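Local coordinates for protein 2-oxoadipate dioxygenase/decarboxylase (Pseudomonas putida, PDB 6W1G) that catalyses the iron(II)-dependent decarboxylation and hydroxylation of 2-oxoadipate to D-2-hydroxyglutarate, a step of D-lysine catabolism, at residues 75-87 against 151-165. Numbering follows the deposited sequence. Where two conformers were deposited one is given.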
ATOM      1  N   VAL A  75      -5.755 -12.475  -7.539  1.00 13.12           N
ATOM      2  CA  VAL A  75      -6.434 -12.953  -8.729  1.00 14.00           C
ATOM      3  C   VAL A  75      -5.748 -14.232  -9.189  1.00 14.86           C
ATOM      4  O   VAL A  75      -4.635 -14.572  -8.757  1.00 14.29           O
ATOM      5  CB  VAL A  75      -6.505 -11.901  -9.857  1.00 14.49           C
ATOM      6  CG1 VAL A  75      -7.338 -10.751  -9.425  1.00 16.00           C
ATOM      7  CG2 VAL A  75      -5.119 -11.450 -10.290  1.00 15.95           C
ATOM      8  N   GLY A  76      -6.420 -14.961 -10.077  1.00 16.11           N
ATOM      9  CA  GLY A  76      -5.994 -16.287 -10.424  1.00 16.33           C
ATOM     10  C   GLY A  76      -5.471 -16.495 -11.820  1.00 16.83           C
ATOM     11  O   GLY A  76      -4.895 -17.545 -12.085  1.00 19.79           O
ATOM     12  N   THR A  77      -5.712 -15.566 -12.739  1.00 16.56           N
ATOM     13  CA  THR A  77      -5.313 -15.761 -14.122  1.00 18.16           C
ATOM     14  C   THR A  77      -4.747 -14.473 -14.694  1.00 15.26           C
ATOM     15  O   THR A  77      -5.027 -13.365 -14.214  1.00 15.13           O
ATOM     16  CB  THR A  77      -6.486 -16.178 -15.040  1.00 18.11           C
ATOM     17  OG1 THR A  77      -7.321 -15.034 -15.256  1.00 17.68           O
ATOM     18  CG2 THR A  77      -7.266 -17.353 -14.488  1.00 20.11           C
ATOM     19  N   ALA A  78      -3.921 -14.634 -15.728  1.00 18.20           N
ATOM     20  CA  ALA A  78      -3.380 -13.488 -16.453  1.00 17.80           C
ATOM     21  C   ALA A  78      -4.483 -12.566 -16.961  1.00 17.88           C
ATOM     22  O   ALA A  78      -4.366 -11.333 -16.880  1.00 17.89           O
ATOM     23  CB  ALA A  78      -2.488 -13.953 -17.623  1.00 21.02           C
ATOM     24  N   GLU A  79      -5.553 -13.139 -17.506  1.00 17.22           N
ATOM     25  CA  GLU A  79      -6.651 -12.328 -18.018  0.63 18.25           C
ATOM     26  C   GLU A  79      -7.288 -11.494 -16.900  1.00 15.22           C
ATOM     27  O   GLU A  79      -7.651 -10.330 -17.110  1.00 16.16           O
ATOM     28  CB  GLU A  79      -7.654 -13.273 -18.668  0.63 22.43           C
ATOM     29  CG  GLU A  79      -7.144 -14.030 -19.939  0.63 26.59           C
ATOM     30  CD  GLU A  79      -5.974 -15.030 -19.795  0.63 25.96           C
ATOM     31  OE1 GLU A  79      -5.815 -15.749 -18.770  0.63 21.90           O
ATOM     32  OE2 GLU A  79      -5.237 -15.152 -20.789  0.63 29.99           O
ATOM     33  N   GLU A  80      -7.429 -12.084 -15.701  1.00 15.04           N
ATOM     34  CA  GLU A  80      -7.953 -11.323 -14.567  1.00 14.07           C
ATOM     35  C   GLU A  80      -7.029 -10.162 -14.205  1.00 12.99           C
ATOM     36  O   GLU A  80      -7.503  -9.058 -13.920  1.00 13.23           O
ATOM     37  CB  GLU A  80      -8.187 -12.225 -13.350  1.00 13.74           C
ATOM     38  CG  GLU A  80      -9.396 -13.167 -13.530  1.00 16.08           C
ATOM     39  CD  GLU A  80      -9.587 -14.165 -12.419  1.00 16.11           C
ATOM     40  OE1 GLU A  80      -8.791 -14.194 -11.466  1.00 18.25           O
ATOM     41  OE2 GLU A  80     -10.562 -14.934 -12.522  1.00 18.98           O
ATOM     42  N   LEU A  81      -5.725 -10.405 -14.182  1.00 13.63           N
ATOM     43  CA  LEU A  81      -4.778  -9.339 -13.859  1.00 13.37           C
ATOM     44  C   LEU A  81      -4.816  -8.225 -14.899  1.00 12.96           C
ATOM     45  O   LEU A  81      -4.840  -7.033 -14.563  1.00 12.98           O
ATOM     46  CB  LEU A  81      -3.359  -9.906 -13.721  1.00 13.83           C
ATOM     47  CG  LEU A  81      -2.298  -8.885 -13.329  1.00 13.14           C
ATOM     48  CD1 LEU A  81      -2.537  -8.277 -11.954  1.00 14.43           C
ATOM     49  CD2 LEU A  81      -0.929  -9.537 -13.399  1.00 14.02           C
ATOM     50  N   ALA A  82      -4.819  -8.591 -16.174  1.00 13.97           N
ATOM     51  CA  ALA A  82      -4.843  -7.579 -17.225  1.00 14.02           C
ATOM     52  C   ALA A  82      -6.113  -6.758 -17.178  1.00 13.66           C
ATOM     53  O   ALA A  82      -6.091  -5.543 -17.378  1.00 13.23           O
ATOM     54  CB  ALA A  82      -4.695  -8.248 -18.600  1.00 15.54           C
ATOM     55  N   THR A  83      -7.248  -7.411 -16.895  1.00 13.51           N
ATOM     56  CA  THR A  83      -8.497  -6.668 -16.859  1.00 13.52           C
ATOM     57  C   THR A  83      -8.583  -5.791 -15.627  1.00 12.94           C
ATOM     58  O   THR A  83      -9.082  -4.653 -15.687  1.00 13.90           O
ATOM     59  CB  THR A  83      -9.662  -7.659 -16.930  1.00 13.88           C
ATOM     60  OG1 THR A  83      -9.578  -8.407 -18.142  1.00 17.41           O
ATOM     61  CG2 THR A  83     -10.960  -6.903 -16.963  1.00 15.63           C
ATOM     62  N   ILE A  84      -8.086  -6.298 -14.489  1.00 13.13           N
ATOM     63  CA  ILE A  84      -8.100  -5.455 -13.319  1.00 12.48           C
ATOM     64  C   ILE A  84      -7.202  -4.232 -13.468  1.00 11.05           C
ATOM     65  O   ILE A  84      -7.543  -3.163 -12.950  1.00 11.24           O
ATOM     66  CB  ILE A  84      -7.850  -6.290 -12.073  1.00 15.91           C
ATOM     67  CG1 ILE A  84      -8.746  -5.714 -10.997  1.00 17.94           C
ATOM     68  CG2 ILE A  84      -6.520  -6.402 -11.776  1.00 15.82           C
ATOM     69  CD1 ILE A  84      -8.936  -6.648  -9.907  1.00 18.73           C
ATOM     70  N   ALA A  85      -6.105  -4.324 -14.232  1.00 11.87           N
ATOM     71  CA  ALA A  85      -5.336  -3.127 -14.525  1.00 11.13           C
ATOM     72  C   ALA A  85      -6.174  -2.104 -15.258  1.00 11.20           C
ATOM     73  O   ALA A  85      -6.081  -0.900 -14.995  1.00 11.25           O
ATOM     74  CB  ALA A  85      -4.110  -3.490 -15.341  1.00 11.98           C
ATOM     75  N   ARG A  86      -7.001  -2.558 -16.213  1.00 11.19           N
ATOM     76  CA  ARG A  86      -7.881  -1.636 -16.935  1.00 11.86           C
ATOM     77  C   ARG A  86      -8.926  -1.019 -16.017  1.00 11.26           C
ATOM     78  O   ARG A  86      -9.269   0.149 -16.139  1.00 11.65           O
ATOM     79  CB  ARG A  86      -8.562  -2.344 -18.108  1.00 12.82           C
ATOM     80  CG  ARG A  86      -7.590  -2.803 -19.162  1.00 14.72           C
ATOM     81  CD  ARG A  86      -8.307  -3.691 -20.188  1.00 18.41           C
ATOM     82  NE  ARG A  86      -9.364  -2.969 -20.888  1.00 19.58           N
ATOM     83  CZ  ARG A  86     -10.575  -3.437 -21.130  1.00 23.31           C
ATOM     84  NH1 ARG A  86     -10.931  -4.660 -20.731  1.00 29.00           N
ATOM     85  NH2 ARG A  86     -11.446  -2.660 -21.765  1.00 22.57           N
ATOM     86  N   LEU A  87      -9.485  -1.824 -15.105  1.00 10.84           N
ATOM     87  CA  LEU A  87     -10.423  -1.335 -14.110  1.00 10.73           C
ATOM     88  C   LEU A  87      -9.799  -0.234 -13.263  1.00  9.82           C
ATOM     89  O   LEU A  87     -10.388   0.840 -13.066  1.00 10.94           O
ATOM     90  CB  LEU A  87     -10.875  -2.520 -13.240  1.00 11.93           C
ATOM     91  CG  LEU A  87     -11.988  -2.285 -12.236  1.00 13.07           C
ATOM     92  CD1 LEU A  87     -12.762  -3.582 -11.961  1.00 15.79           C
ATOM     93  CD2 LEU A  87     -11.447  -1.701 -10.953  1.00 15.80           C
ATOM     94  N   LEU A 151     -10.582 -21.853 -12.335  1.00 25.37           N
ATOM     95  CA  LEU A 151     -10.280 -20.452 -12.590  1.00 26.65           C
ATOM     96  C   LEU A 151     -10.607 -20.072 -14.023  1.00 33.77           C
ATOM     97  O   LEU A 151     -11.029 -18.940 -14.292  1.00 35.28           O
ATOM     98  CB  LEU A 151      -8.799 -20.191 -12.311  1.00 22.64           C
ATOM     99  CG  LEU A 151      -8.403 -20.227 -10.843  1.00 20.79           C
ATOM    100  CD1 LEU A 151      -6.906 -20.123 -10.742  1.00 22.29           C
ATOM    101  CD2 LEU A 151      -9.086 -19.106 -10.099  1.00 21.38           C
ATOM    102  N   ALA A 152     -10.429 -21.012 -14.946  1.00 35.87           N
ATOM    103  CA  ALA A 152     -10.556 -20.680 -16.359  1.00 38.61           C
ATOM    104  C   ALA A 152     -11.950 -20.173 -16.671  1.00 40.08           C
ATOM    105  O   ALA A 152     -12.119 -19.239 -17.470  1.00 42.33           O
ATOM    106  CB  ALA A 152     -10.240 -21.913 -17.201  1.00 40.53           C
ATOM    107  N   LYS A 153     -12.967 -20.774 -16.056  1.00 37.93           N
ATOM    108  CA  LYS A 153     -14.340 -20.482 -16.429  1.00 39.37           C
ATOM    109  C   LYS A 153     -15.042 -19.446 -15.566  1.00 36.15           C
ATOM    110  O   LYS A 153     -16.161 -19.047 -15.908  1.00 40.22           O
ATOM    111  CB  LYS A 153     -15.172 -21.760 -16.383  1.00 44.07           C
ATOM    112  CG  LYS A 153     -15.317 -22.361 -14.978  1.00 46.62           C
ATOM    113  CD  LYS A 153     -15.785 -23.814 -15.092  1.00 46.62           C
ATOM    114  CE  LYS A 153     -15.771 -24.548 -13.761  1.00 46.77           C
ATOM    115  NZ  LYS A 153     -15.657 -26.017 -13.970  1.00 48.42           N
ATOM    116  N   ARG A 154     -14.451 -19.013 -14.457  1.00 29.99           N
ATOM    117  CA  ARG A 154     -15.135 -17.999 -13.667  1.00 24.71           C
ATOM    118  C   ARG A 154     -15.039 -16.638 -14.359  1.00 21.52           C
ATOM    119  O   ARG A 154     -14.105 -16.361 -15.131  1.00 23.17           O
ATOM    120  CB  ARG A 154     -14.574 -17.937 -12.255  1.00 24.33           C
ATOM    121  CG  ARG A 154     -13.240 -17.238 -12.109  1.00 22.87           C
ATOM    122  CD  ARG A 154     -12.809 -17.288 -10.653  1.00 20.69           C
ATOM    123  NE  ARG A 154     -11.604 -16.497 -10.447  1.00 19.04           N
ATOM    124  CZ  ARG A 154     -11.029 -16.270  -9.272  1.00 18.46           C
ATOM    125  NH1 ARG A 154     -11.567 -16.765  -8.174  1.00 21.23           N
ATOM    126  NH2 ARG A 154      -9.924 -15.533  -9.207  1.00 18.12           N
ATOM    127  N   GLN A 155     -16.009 -15.770 -14.060  1.00 20.66           N
ATOM    128  CA  GLN A 155     -16.050 -14.402 -14.576  1.00 18.48           C
ATOM    129  C   GLN A 155     -16.187 -13.429 -13.409  1.00 17.02           C
ATOM    130  O   GLN A 155     -17.292 -13.209 -12.907  1.00 21.77           O
ATOM    131  CB  GLN A 155     -17.201 -14.202 -15.547  1.00 23.82           C
ATOM    132  CG  GLN A 155     -17.395 -12.742 -15.995  1.00 29.26           C
ATOM    133  CD  GLN A 155     -16.148 -12.088 -16.605  1.00 30.28           C
ATOM    134  OE1 GLN A 155     -15.413 -11.402 -15.914  1.00 25.32           O
ATOM    135  NE2 GLN A 155     -15.931 -12.283 -17.905  1.00 33.90           N
ATOM    136  N   ILE A 156     -15.078 -12.843 -12.982  1.00 14.01           N
ATOM    137  CA  ILE A 156     -15.088 -12.037 -11.767  1.00 14.38           C
ATOM    138  C   ILE A 156     -15.596 -10.618 -11.942  1.00 13.00           C
ATOM    139  O   ILE A 156     -15.827  -9.935 -10.950  1.00 15.10           O
ATOM    140  CB  ILE A 156     -13.696 -12.046 -11.109  1.00 14.12           C
ATOM    141  CG1 ILE A 156     -12.671 -11.262 -11.925  1.00 13.45           C
ATOM    142  CG2 ILE A 156     -13.247 -13.489 -10.806  1.00 15.72           C
ATOM    143  CD1 ILE A 156     -11.363 -11.079 -11.197  1.00 14.59           C
ATOM    144  N   PHE A 157     -15.759 -10.122 -13.156  1.00 12.39           N
ATOM    145  CA  PHE A 157     -16.232  -8.783 -13.428  1.00 12.96           C
ATOM    146  C   PHE A 157     -17.651  -8.815 -13.961  1.00 13.40           C
ATOM    147  O   PHE A 157     -17.982  -9.663 -14.807  1.00 16.49           O
ATOM    148  CB  PHE A 157     -15.375  -8.123 -14.481  1.00 14.54           C
ATOM    149  CG  PHE A 157     -13.906  -8.149 -14.153  1.00 14.68           C
ATOM    150  CD1 PHE A 157     -13.371  -7.331 -13.179  1.00 15.06           C
ATOM    151  CD2 PHE A 157     -13.064  -9.074 -14.780  1.00 16.27           C
ATOM    152  CE1 PHE A 157     -11.995  -7.398 -12.888  1.00 17.33           C
ATOM    153  CE2 PHE A 157     -11.721  -9.143 -14.490  1.00 17.24           C
ATOM    154  CZ  PHE A 157     -11.186  -8.320 -13.566  1.00 16.49           C
ATOM    155  N   THR A 158     -18.485  -7.895 -13.492  1.00 12.64           N
ATOM    156  CA  THR A 158     -19.811  -7.798 -14.071  1.00 12.54           C
ATOM    157  C   THR A 158     -19.725  -7.257 -15.486  1.00 11.91           C
ATOM    158  O   THR A 158     -18.806  -6.527 -15.861  1.00 12.18           O
ATOM    159  CB  THR A 158     -20.760  -6.931 -13.257  1.00 13.72           C
ATOM    160  OG1 THR A 158     -20.371  -5.565 -13.397  1.00 13.74           O
ATOM    161  CG2 THR A 158     -20.785  -7.328 -11.780  1.00 15.72           C
ATOM    162  N   SER A 159     -20.707  -7.644 -16.298  1.00 13.24           N
ATOM    163  CA  SER A 159     -20.744  -7.145 -17.658  1.00 13.03           C
ATOM    164  C   SER A 159     -20.832  -5.620 -17.689  1.00 12.41           C
ATOM    165  O   SER A 159     -20.218  -4.983 -18.569  1.00 12.85           O
ATOM    166  CB  SER A 159     -21.899  -7.775 -18.432  1.00 15.84           C
ATOM    167  OG  SER A 159     -21.648  -9.143 -18.663  1.00 19.81           O
ATOM    168  N   ARG A 160     -21.589  -5.027 -16.758  1.00 11.87           N
ATOM    169  CA  ARG A 160     -21.704  -3.573 -16.736  1.00 11.54           C
ATOM    170  C   ARG A 160     -20.350  -2.921 -16.398  1.00 11.11           C
ATOM    171  O   ARG A 160     -19.982  -1.894 -16.982  1.00 11.96           O
ATOM    172  CB  ARG A 160     -22.788  -3.120 -15.756  1.00 12.29           C
ATOM    173  CG  ARG A 160     -23.137  -1.651 -15.881  1.00 13.22           C
ATOM    174  CD  ARG A 160     -24.010  -1.407 -17.117  1.00 14.53           C
ATOM    175  NE  ARG A 160     -24.256   0.036 -17.267  1.00 14.35           N
ATOM    176  CZ  ARG A 160     -23.702   0.820 -18.186  1.00 13.73           C
ATOM    177  NH1 ARG A 160     -22.899   0.319 -19.134  1.00 14.33           N
ATOM    178  NH2 ARG A 160     -23.940   2.111 -18.141  1.00 14.89           N
ATOM    179  N   ALA A 161     -19.596  -3.512 -15.463  1.00 11.02           N
ATOM    180  CA  ALA A 161     -18.259  -2.973 -15.203  1.00 11.48           C
ATOM    181  C   ALA A 161     -17.415  -2.968 -16.465  1.00 10.99           C
ATOM    182  O   ALA A 161     -16.721  -2.000 -16.754  1.00 11.81           O
ATOM    183  CB  ALA A 161     -17.571  -3.760 -14.092  1.00 11.74           C
ATOM    184  N   LEU A 162     -17.405  -4.093 -17.188  1.00 11.28           N
ATOM    185  CA  LEU A 162     -16.603  -4.201 -18.399  1.00 11.38           C
ATOM    186  C   LEU A 162     -17.041  -3.182 -19.446  1.00 10.94           C
ATOM    187  O   LEU A 162     -16.206  -2.572 -20.120  1.00 12.29           O
ATOM    188  CB  LEU A 162     -16.673  -5.627 -18.939  1.00 12.51           C
ATOM    189  CG  LEU A 162     -16.059  -6.684 -18.028  1.00 12.88           C
ATOM    190  CD1 LEU A 162     -16.346  -8.068 -18.601  1.00 15.88           C
ATOM    191  CD2 LEU A 162     -14.565  -6.458 -17.824  1.00 14.68           C
ATOM    192  N   GLU A 163     -18.356  -2.946 -19.554  1.00 11.19           N
ATOM    193  CA  GLU A 163     -18.850  -1.947 -20.490  1.00 11.97           C
ATOM    194  C   GLU A 163     -18.325  -0.567 -20.136  1.00 10.87           C
ATOM    195  O   GLU A 163     -17.936   0.207 -21.016  1.00 11.52           O
ATOM    196  CB  GLU A 163     -20.377  -1.932 -20.475  1.00 12.12           C
ATOM    197  CG  GLU A 163     -21.020  -3.126 -21.105  1.00 13.41           C
ATOM    198  CD  GLU A 163     -22.504  -3.213 -20.876  1.00 13.28           C
ATOM    199  OE1 GLU A 163     -23.141  -2.366 -20.188  1.00 14.44           O
ATOM    200  OE2 GLU A 163     -23.073  -4.197 -21.383  1.00 17.30           O
ATOM    201  N   LEU A 164     -18.351  -0.222 -18.834  1.00 11.50           N
ATOM    202  CA  LEU A 164     -17.962   1.126 -18.442  1.00 11.22           C
ATOM    203  C   LEU A 164     -16.453   1.320 -18.537  1.00 10.85           C
ATOM    204  O   LEU A 164     -16.006   2.426 -18.874  1.00 11.20           O
ATOM    205  CB  LEU A 164     -18.476   1.414 -17.037  1.00 10.84           C
ATOM    206  CG  LEU A 164     -19.986   1.643 -16.972  1.00 12.88           C
ATOM    207  CD1 LEU A 164     -20.507   1.544 -15.532  1.00 13.95           C
ATOM    208  CD2 LEU A 164     -20.315   3.022 -17.551  1.00 16.34           C
ATOM    209  N   ILE A 165     -15.656   0.276 -18.324  1.00 10.77           N
ATOM    210  CA  ILE A 165     -14.214   0.338 -18.576  1.00 10.86           C
ATOM    211  C   ILE A 165     -13.952   0.644 -20.048  1.00 10.36           C
ATOM    212  O   ILE A 165     -13.180   1.547 -20.413  1.00 11.50           O
ATOM    213  CB  ILE A 165     -13.524  -0.960 -18.154  1.00 11.65           C
ATOM    214  CG1 ILE A 165     -13.614  -1.146 -16.632  1.00 13.20           C
ATOM    215  CG2 ILE A 165     -12.077  -0.965 -18.573  1.00 14.01           C
ATOM    216  CD1 ILE A 165     -13.232  -2.526 -16.165  1.00 16.24           C
TER
HETATM  217  O   HOH W   1     -12.715 -13.944 -14.343  1.00 22.91           O
HETATM  218  O   HOH W   2     -13.938  -3.909 -21.095  1.00 24.81           O
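E80 and R154 form a side-on, two-pronged salt bridge that pins an irregular interhelical linker to the first turn of helix 78-90, the helix that follows strand 69-75 of the mixed five-stranded sheet in this glyoxalase-clan (VOC-type) enzyme. The contact illustrates how one buried carboxylate can organise a loop. R154 NE meets E80 OE2 on its syn lone pair at 2.8 Å, while R154 NH2 reaches E80 OE1 at 2.9 Å; the carboxylate and guanidinium planes are nearly coplanar, 24° apart, and both bonds are close to straight, with N-H...O angles of 164° and 171°. L151 CD2 lies over the centre of one guanidinium face. Each oxygen has a further donor: G76 N binds OE1, and a water shared with R154 O and I156 N binds OE2. An alanine in place of E80 would probably leave R154 without its counter-charge and G76 N without its acceptor. T77 OG1 caps the helix by accepting from E80 N, and the extended E80 chain crosses I156 at a slant, its CG 3.7 Å from I156 CD1.

Further along, F157 inserts its ring against the helix. T83 turns OG1 back to donate to E79 O, which points CG2 over one face, a CH-pi contact 3.7 Å from the ring centroid, and I156 CG1 covers the opposite face. E80 O lies at the ring edge, and L87 CD1 approaches F157 CD1 at 4.0 Å.

T158 is the N-cap of helix 159-171, its OG1 accepting from A161 N. Nearly two turns on, I165 CD1 packs on L87 CB, and R86, salt-bridged to E169, lays its guanidinium against I165 so that CG2 stands 3.6 Å above the plane, displaced from its centre, while a water links R86 NH2 to L162 O.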